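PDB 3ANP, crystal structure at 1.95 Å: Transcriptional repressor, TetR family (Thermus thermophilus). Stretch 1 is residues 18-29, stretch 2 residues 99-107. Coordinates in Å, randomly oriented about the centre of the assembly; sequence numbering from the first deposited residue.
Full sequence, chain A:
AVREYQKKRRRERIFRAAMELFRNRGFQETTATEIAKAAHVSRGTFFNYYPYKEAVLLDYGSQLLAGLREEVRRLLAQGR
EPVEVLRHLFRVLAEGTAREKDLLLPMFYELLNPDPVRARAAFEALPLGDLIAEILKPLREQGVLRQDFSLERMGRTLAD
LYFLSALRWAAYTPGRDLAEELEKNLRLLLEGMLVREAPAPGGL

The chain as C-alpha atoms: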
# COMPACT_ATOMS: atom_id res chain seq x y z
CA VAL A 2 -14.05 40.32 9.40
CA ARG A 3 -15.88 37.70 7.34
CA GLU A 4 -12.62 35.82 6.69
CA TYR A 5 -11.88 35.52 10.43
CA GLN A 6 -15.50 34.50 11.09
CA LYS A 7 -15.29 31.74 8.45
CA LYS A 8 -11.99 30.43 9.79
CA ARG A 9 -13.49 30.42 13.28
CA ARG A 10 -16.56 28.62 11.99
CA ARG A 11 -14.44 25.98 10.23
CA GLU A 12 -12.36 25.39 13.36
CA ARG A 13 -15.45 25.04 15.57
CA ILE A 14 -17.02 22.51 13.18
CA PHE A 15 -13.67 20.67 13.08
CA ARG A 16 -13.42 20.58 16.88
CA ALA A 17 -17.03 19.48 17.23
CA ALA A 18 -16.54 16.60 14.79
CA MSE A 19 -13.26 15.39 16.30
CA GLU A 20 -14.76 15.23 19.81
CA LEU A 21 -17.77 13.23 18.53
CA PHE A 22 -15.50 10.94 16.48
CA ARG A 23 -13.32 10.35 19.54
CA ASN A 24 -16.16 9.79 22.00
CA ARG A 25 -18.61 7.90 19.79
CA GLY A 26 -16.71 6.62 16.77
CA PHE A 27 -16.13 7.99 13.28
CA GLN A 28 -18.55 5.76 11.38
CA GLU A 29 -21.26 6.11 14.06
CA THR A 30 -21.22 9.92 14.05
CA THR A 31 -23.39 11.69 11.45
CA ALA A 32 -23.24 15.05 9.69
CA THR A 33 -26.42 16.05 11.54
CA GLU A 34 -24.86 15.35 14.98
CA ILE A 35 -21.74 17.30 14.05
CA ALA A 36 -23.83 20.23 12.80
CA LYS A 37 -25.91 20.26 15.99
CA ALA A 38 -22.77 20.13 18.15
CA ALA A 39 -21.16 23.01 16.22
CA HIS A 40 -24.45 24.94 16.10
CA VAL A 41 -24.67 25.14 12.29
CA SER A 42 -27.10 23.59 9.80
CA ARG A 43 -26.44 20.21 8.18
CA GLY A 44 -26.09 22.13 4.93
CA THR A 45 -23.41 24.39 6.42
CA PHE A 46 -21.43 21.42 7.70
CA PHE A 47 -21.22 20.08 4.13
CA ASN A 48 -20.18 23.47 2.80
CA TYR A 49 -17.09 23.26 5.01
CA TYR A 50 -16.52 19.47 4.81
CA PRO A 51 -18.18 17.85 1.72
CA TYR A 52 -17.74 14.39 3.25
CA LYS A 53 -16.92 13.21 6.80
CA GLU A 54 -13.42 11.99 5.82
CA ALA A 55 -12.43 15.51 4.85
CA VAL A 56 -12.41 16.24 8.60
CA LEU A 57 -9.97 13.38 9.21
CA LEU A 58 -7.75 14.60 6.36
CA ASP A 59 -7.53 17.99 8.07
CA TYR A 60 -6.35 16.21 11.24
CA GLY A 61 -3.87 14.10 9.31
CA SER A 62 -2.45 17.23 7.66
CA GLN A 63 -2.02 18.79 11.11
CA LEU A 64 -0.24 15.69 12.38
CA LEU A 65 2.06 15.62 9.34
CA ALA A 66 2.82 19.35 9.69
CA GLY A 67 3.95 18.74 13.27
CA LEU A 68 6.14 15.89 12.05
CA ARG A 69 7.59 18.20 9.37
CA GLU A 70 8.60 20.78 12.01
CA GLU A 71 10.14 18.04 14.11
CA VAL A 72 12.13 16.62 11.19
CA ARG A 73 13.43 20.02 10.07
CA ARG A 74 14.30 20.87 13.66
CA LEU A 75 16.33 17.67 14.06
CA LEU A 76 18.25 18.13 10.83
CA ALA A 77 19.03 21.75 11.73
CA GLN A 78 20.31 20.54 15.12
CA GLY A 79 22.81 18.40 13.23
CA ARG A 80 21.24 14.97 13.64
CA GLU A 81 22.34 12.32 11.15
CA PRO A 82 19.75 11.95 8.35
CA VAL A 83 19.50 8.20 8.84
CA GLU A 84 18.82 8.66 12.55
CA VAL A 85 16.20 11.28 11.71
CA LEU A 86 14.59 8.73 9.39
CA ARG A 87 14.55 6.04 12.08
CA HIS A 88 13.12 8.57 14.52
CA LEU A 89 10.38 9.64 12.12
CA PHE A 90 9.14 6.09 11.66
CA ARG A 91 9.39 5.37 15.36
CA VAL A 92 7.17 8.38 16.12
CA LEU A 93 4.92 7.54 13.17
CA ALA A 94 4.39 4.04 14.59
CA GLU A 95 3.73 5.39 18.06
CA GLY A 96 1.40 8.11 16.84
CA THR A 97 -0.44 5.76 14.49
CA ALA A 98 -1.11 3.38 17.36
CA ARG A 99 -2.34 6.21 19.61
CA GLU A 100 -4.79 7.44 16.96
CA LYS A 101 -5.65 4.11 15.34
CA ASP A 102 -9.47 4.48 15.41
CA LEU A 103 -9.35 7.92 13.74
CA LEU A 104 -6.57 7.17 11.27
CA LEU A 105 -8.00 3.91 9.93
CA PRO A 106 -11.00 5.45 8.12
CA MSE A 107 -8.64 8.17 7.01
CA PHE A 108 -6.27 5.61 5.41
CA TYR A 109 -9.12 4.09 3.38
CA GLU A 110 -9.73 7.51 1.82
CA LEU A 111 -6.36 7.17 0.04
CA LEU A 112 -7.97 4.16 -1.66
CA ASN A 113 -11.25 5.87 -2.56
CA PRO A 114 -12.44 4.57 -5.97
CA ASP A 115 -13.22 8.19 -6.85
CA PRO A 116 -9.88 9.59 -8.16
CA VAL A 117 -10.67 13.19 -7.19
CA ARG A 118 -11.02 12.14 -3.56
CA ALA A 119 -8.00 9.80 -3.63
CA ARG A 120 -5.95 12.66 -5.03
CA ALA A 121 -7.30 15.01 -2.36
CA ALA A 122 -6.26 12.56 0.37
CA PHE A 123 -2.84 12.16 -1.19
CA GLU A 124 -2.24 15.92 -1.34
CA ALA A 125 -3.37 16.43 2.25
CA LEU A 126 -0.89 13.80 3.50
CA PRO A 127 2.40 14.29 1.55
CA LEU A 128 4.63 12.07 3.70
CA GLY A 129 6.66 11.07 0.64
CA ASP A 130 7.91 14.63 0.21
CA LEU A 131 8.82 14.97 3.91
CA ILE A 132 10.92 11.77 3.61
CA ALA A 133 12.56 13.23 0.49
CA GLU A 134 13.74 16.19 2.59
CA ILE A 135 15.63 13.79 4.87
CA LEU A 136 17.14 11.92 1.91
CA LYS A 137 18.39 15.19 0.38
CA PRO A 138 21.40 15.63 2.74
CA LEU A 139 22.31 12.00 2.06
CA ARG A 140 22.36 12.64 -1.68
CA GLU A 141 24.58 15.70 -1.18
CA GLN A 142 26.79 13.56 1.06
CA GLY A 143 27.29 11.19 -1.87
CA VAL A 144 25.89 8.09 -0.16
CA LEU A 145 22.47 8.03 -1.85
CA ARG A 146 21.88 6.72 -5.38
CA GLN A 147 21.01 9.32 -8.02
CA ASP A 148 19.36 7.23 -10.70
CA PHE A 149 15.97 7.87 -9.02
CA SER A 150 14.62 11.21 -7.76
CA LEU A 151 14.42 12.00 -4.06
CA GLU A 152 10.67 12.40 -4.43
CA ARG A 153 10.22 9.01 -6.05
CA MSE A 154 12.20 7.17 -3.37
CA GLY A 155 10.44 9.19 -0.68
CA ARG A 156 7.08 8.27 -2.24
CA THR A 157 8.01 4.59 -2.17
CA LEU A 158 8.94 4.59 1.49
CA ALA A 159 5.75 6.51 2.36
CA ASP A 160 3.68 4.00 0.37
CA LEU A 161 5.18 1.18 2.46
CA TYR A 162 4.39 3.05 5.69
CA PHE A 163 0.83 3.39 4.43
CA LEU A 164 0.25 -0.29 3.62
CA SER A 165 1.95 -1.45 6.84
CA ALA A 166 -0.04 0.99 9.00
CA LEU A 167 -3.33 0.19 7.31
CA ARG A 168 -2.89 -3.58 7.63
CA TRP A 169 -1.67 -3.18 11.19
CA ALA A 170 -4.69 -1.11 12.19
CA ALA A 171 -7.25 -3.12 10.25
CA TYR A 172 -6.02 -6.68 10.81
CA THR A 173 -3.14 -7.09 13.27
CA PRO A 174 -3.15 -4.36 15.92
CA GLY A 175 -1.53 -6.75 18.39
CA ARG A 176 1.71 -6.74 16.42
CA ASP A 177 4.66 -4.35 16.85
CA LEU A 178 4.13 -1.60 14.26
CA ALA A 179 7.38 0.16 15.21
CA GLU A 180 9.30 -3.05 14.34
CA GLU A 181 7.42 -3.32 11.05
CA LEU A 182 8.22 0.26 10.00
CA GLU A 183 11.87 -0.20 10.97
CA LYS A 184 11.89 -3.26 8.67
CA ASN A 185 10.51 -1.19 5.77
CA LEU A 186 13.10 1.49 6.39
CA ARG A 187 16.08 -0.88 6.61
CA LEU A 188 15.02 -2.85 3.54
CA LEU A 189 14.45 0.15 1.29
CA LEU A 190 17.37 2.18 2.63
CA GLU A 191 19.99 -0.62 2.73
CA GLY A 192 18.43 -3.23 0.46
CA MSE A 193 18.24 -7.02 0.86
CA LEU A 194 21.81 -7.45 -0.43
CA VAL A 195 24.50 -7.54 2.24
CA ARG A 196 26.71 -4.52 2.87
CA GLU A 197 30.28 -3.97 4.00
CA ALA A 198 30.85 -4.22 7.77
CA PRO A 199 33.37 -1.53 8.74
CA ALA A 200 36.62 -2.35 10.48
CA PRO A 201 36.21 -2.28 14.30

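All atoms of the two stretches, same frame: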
# COMPACT_ATOMS: atom_id res chain seq x y z
N ALA A 18 -16.60 17.93 15.41
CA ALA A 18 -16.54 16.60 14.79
C ALA A 18 -15.51 15.68 15.43
O ALA A 18 -15.78 14.49 15.66
CB ALA A 18 -16.25 16.73 13.27
N MSE A 19 -14.32 16.20 15.71
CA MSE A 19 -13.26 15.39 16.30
C MSE A 19 -13.68 14.83 17.67
O MSE A 19 -13.44 13.66 17.96
CB MSE A 19 -11.97 16.21 16.45
CG MSE A 19 -11.31 16.58 15.12
SE MSE A 19 -10.82 15.00 14.06
CE MSE A 19 -9.64 14.13 15.34
N GLU A 20 -14.30 15.67 18.50
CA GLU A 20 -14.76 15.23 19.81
C GLU A 20 -15.79 14.09 19.66
O GLU A 20 -15.70 13.06 20.34
CB GLU A 20 -15.36 16.41 20.60
CG GLU A 20 -15.86 16.05 21.99
CD GLU A 20 -14.74 15.75 23.00
OE1 GLU A 20 -13.56 15.60 22.59
OE2 GLU A 20 -15.03 15.67 24.21
N LEU A 21 -16.76 14.27 18.76
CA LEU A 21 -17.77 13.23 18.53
C LEU A 21 -17.11 11.96 18.00
O LEU A 21 -17.45 10.86 18.43
CB LEU A 21 -18.85 13.70 17.53
CG LEU A 21 -19.87 14.67 18.14
CD1 LEU A 21 -20.61 15.42 17.05
CD2 LEU A 21 -20.86 13.88 19.02
N PHE A 22 -16.18 12.11 17.05
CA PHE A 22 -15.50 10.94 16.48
C PHE A 22 -14.76 10.19 17.59
O PHE A 22 -14.79 8.95 17.68
CB PHE A 22 -14.47 11.33 15.40
CG PHE A 22 -15.07 11.97 14.14
CD1 PHE A 22 -16.40 11.77 13.79
CD2 PHE A 22 -14.26 12.71 13.29
CE1 PHE A 22 -16.91 12.31 12.60
CE2 PHE A 22 -14.75 13.25 12.10
CZ PHE A 22 -16.09 13.05 11.76
N ARG A 23 -14.07 10.94 18.44
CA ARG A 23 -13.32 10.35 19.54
C ARG A 23 -14.21 9.65 20.55
O ARG A 23 -13.94 8.51 20.92
CB ARG A 23 -12.49 11.41 20.26
CG ARG A 23 -11.21 11.78 19.55
CD ARG A 23 -10.42 12.87 20.29
NE ARG A 23 -9.11 13.06 19.68
CZ ARG A 23 -8.71 14.18 19.09
NH1 ARG A 23 -7.50 14.24 18.55
NH2 ARG A 23 -9.51 15.24 19.03
N ASN A 24 -15.26 10.33 20.99
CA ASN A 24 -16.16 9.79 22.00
C ASN A 24 -17.17 8.75 21.53
O ASN A 24 -17.57 7.89 22.32
CB ASN A 24 -16.94 10.93 22.67
CG ASN A 24 -16.06 11.81 23.53
OD1 ASN A 24 -15.05 11.36 24.06
ND2 ASN A 24 -16.44 13.08 23.69
N ARG A 25 -17.59 8.82 20.27
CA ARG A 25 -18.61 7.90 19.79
C ARG A 25 -18.25 7.07 18.56
O ARG A 25 -19.00 6.18 18.18
CB ARG A 25 -19.90 8.69 19.53
CG ARG A 25 -20.44 9.38 20.80
CD ARG A 25 -21.60 10.32 20.53
NE ARG A 25 -22.78 9.62 20.03
CZ ARG A 25 -23.90 10.22 19.65
NH1 ARG A 25 -24.92 9.50 19.21
NH2 ARG A 25 -24.01 11.54 19.72
N GLY A 26 -17.11 7.37 17.95
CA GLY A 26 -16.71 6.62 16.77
C GLY A 26 -16.94 7.42 15.50
O GLY A 26 -17.92 8.18 15.41
N PHE A 27 -16.05 7.26 14.54
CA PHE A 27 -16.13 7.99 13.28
C PHE A 27 -17.35 7.59 12.44
O PHE A 27 -18.16 8.45 12.05
CB PHE A 27 -14.88 7.75 12.43
CG PHE A 27 -14.94 8.41 11.09
CD1 PHE A 27 -14.85 9.80 10.98
CD2 PHE A 27 -15.18 7.66 9.94
CE1 PHE A 27 -15.02 10.44 9.74
CE2 PHE A 27 -15.35 8.28 8.70
CZ PHE A 27 -15.27 9.67 8.60
N GLN A 28 -17.46 6.30 12.18
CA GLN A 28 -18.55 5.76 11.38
C GLN A 28 -19.92 6.01 12.00
O GLN A 28 -20.88 6.27 11.28
CB GLN A 28 -18.38 4.25 11.18
CG GLN A 28 -17.15 3.84 10.38
CD GLN A 28 -17.17 4.37 8.95
OE1 GLN A 28 -18.24 4.50 8.33
NE2 GLN A 28 -15.99 4.68 8.42
N GLU A 29 -19.99 5.94 13.33
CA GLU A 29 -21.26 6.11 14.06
C GLU A 29 -21.76 7.55 14.15
O GLU A 29 -22.95 7.79 14.40
CB GLU A 29 -21.13 5.54 15.47
CG GLU A 29 -20.84 4.04 15.51
CD GLU A 29 -19.35 3.71 15.60
OE1 GLU A 29 -18.53 4.44 15.00
OE2 GLU A 29 -19.00 2.72 16.27
N ARG A 99 -1.55 5.36 18.70
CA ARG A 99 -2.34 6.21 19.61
C ARG A 99 -3.67 6.62 18.96
O ARG A 99 -4.71 6.62 19.62
CB ARG A 99 -1.58 7.49 19.98
CG ARG A 99 -0.39 7.31 20.93
CD ARG A 99 0.01 8.65 21.59
NE ARG A 99 0.56 9.62 20.64
CZ ARG A 99 1.79 9.58 20.15
NH1 ARG A 99 2.21 10.49 19.28
NH2 ARG A 99 2.62 8.63 20.56
N GLU A 100 -3.61 6.96 17.68
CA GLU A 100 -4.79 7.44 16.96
C GLU A 100 -5.39 6.45 15.97
O GLU A 100 -6.08 6.85 15.04
CB GLU A 100 -4.41 8.74 16.22
CG GLU A 100 -4.02 9.88 17.17
CD GLU A 100 -5.21 10.40 17.96
OE1 GLU A 100 -6.02 9.58 18.43
OE2 GLU A 100 -5.33 11.63 18.12
N LYS A 101 -5.16 5.17 16.20
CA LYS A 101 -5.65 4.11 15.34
C LYS A 101 -7.11 4.22 14.86
O LYS A 101 -7.38 4.10 13.66
CB LYS A 101 -5.45 2.76 16.03
CG LYS A 101 -6.00 1.58 15.27
CD LYS A 101 -5.77 0.29 16.03
CE LYS A 101 -6.47 -0.88 15.37
NZ LYS A 101 -7.94 -0.70 15.36
N ASP A 102 -8.05 4.41 15.78
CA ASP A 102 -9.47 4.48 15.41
C ASP A 102 -9.83 5.65 14.49
O ASP A 102 -10.78 5.56 13.71
CB ASP A 102 -10.34 4.52 16.67
CG ASP A 102 -10.21 3.27 17.53
OD1 ASP A 102 -10.00 2.16 16.98
OD2 ASP A 102 -10.32 3.40 18.77
N LEU A 103 -9.10 6.76 14.60
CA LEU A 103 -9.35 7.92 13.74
C LEU A 103 -8.59 7.79 12.42
O LEU A 103 -9.09 8.15 11.36
CB LEU A 103 -8.90 9.22 14.41
CG LEU A 103 -9.60 9.63 15.70
CD1 LEU A 103 -8.86 10.81 16.34
CD2 LEU A 103 -11.03 10.01 15.40
N LEU A 104 -7.36 7.29 12.48
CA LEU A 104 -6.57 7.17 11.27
C LEU A 104 -7.01 6.06 10.33
O LEU A 104 -6.81 6.17 9.11
CB LEU A 104 -5.09 6.96 11.62
CG LEU A 104 -4.43 8.08 12.44
CD1 LEU A 104 -2.98 7.72 12.69
CD2 LEU A 104 -4.53 9.40 11.68
N LEU A 105 -7.61 4.99 10.85
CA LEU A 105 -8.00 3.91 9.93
C LEU A 105 -8.97 4.38 8.83
O LEU A 105 -8.69 4.21 7.65
CB LEU A 105 -8.58 2.72 10.71
CG LEU A 105 -8.94 1.47 9.90
CD1 LEU A 105 -7.74 1.01 9.10
CD2 LEU A 105 -9.40 0.36 10.84
N PRO A 106 -10.11 5.00 9.20
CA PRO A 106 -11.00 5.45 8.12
C PRO A 106 -10.33 6.48 7.23
O PRO A 106 -10.68 6.64 6.05
CB PRO A 106 -12.23 5.99 8.86
CG PRO A 106 -11.70 6.32 10.24
CD PRO A 106 -10.76 5.18 10.51
N MSE A 107 -9.36 7.19 7.78
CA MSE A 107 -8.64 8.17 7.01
C MSE A 107 -7.78 7.45 5.95
O MSE A 107 -7.74 7.87 4.79
CB MSE A 107 -7.75 9.03 7.93
CG MSE A 107 -7.13 10.20 7.20
SE MSE A 107 -5.71 11.06 8.17
CE MSE A 107 -4.37 9.69 7.96
O HOH W 1 -7.87 10.76 20.03
O HOH W 2 -13.46 6.15 15.21

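The helix of residues 18-25 and the helix of residues 101-107 run at 110° between their N-to-C directions, and their axes come no closer than 10.3 Å. The contact is small: 298 Å² is buried, both sides summed. The nearest CA atoms across the stretches are those of Phe 27 and Leu 103, 6.8 Å apart.

Leu 103 gives up the largest area, 92 Å². Its CA-to-CB bond points sideways, yet with chi1 m (-63°) and chi2 t (170°) its methyls reach the other stretch. CD1 of Leu 103 lies 3.6 Å from CE of Met 19, and CD2 lies 3.7 Å from CB of Phe 22. Met 19, a selenomethionine, also starts sideways; its three successive m torsions curl the chain so that the terminal CE makes the contact. The CA-to-CB bond of Phe 22 points toward the second stretch, but chi1 of -65° leads the ring away, which leaves CB as the atom that meets the leucine.

Arg 23 combines apolar and charged contacts. Chi1 is m (-79°), while chi2 and chi3 are t (179° and 172°), so the chain is extended from CA to NE, and chi4 of 116° sets the guanidinium where NH1 meets Glu 100, the N-cap residue of the second helix. CG of Arg 23 lies 4.1 Å from CD1 of Leu 103. NH1 of Arg 23 is 3.4 Å from OE2 of Glu 100, a salt bridge that includes a weak hydrogen bond: the angle of 166° is nearly straight, but the distance is long. The carboxylate oxygen sits at the guanidinium edge, near its plane. Water 1 bridges the same two side chains, accepting from NE of Arg 23 at 2.6 Å and donating to OE1 of Glu 100 at 2.7 Å. Glu 100 reaches this site with chi1 and chi2 both m.

Gly 26 ends the helical run with phi 104°, where a CB would be jammed against the preceding carbonyl oxygen. The CA-to-CB bond of Phe 27 points toward the second stretch, and chi1 t (177°) places the ring so that CD2 lies 3.6 Å from CB of Pro 106. The proline has no N-H to bond to the preceding turn, and its helix is kinked there. Pro 106 as a whole has 53 Å² covered by the first stretch. Water 2 joins the backbones nearby, accepting from N of Phe 27 at 2.9 Å and donating to O of Asp 102 at 3.1 Å.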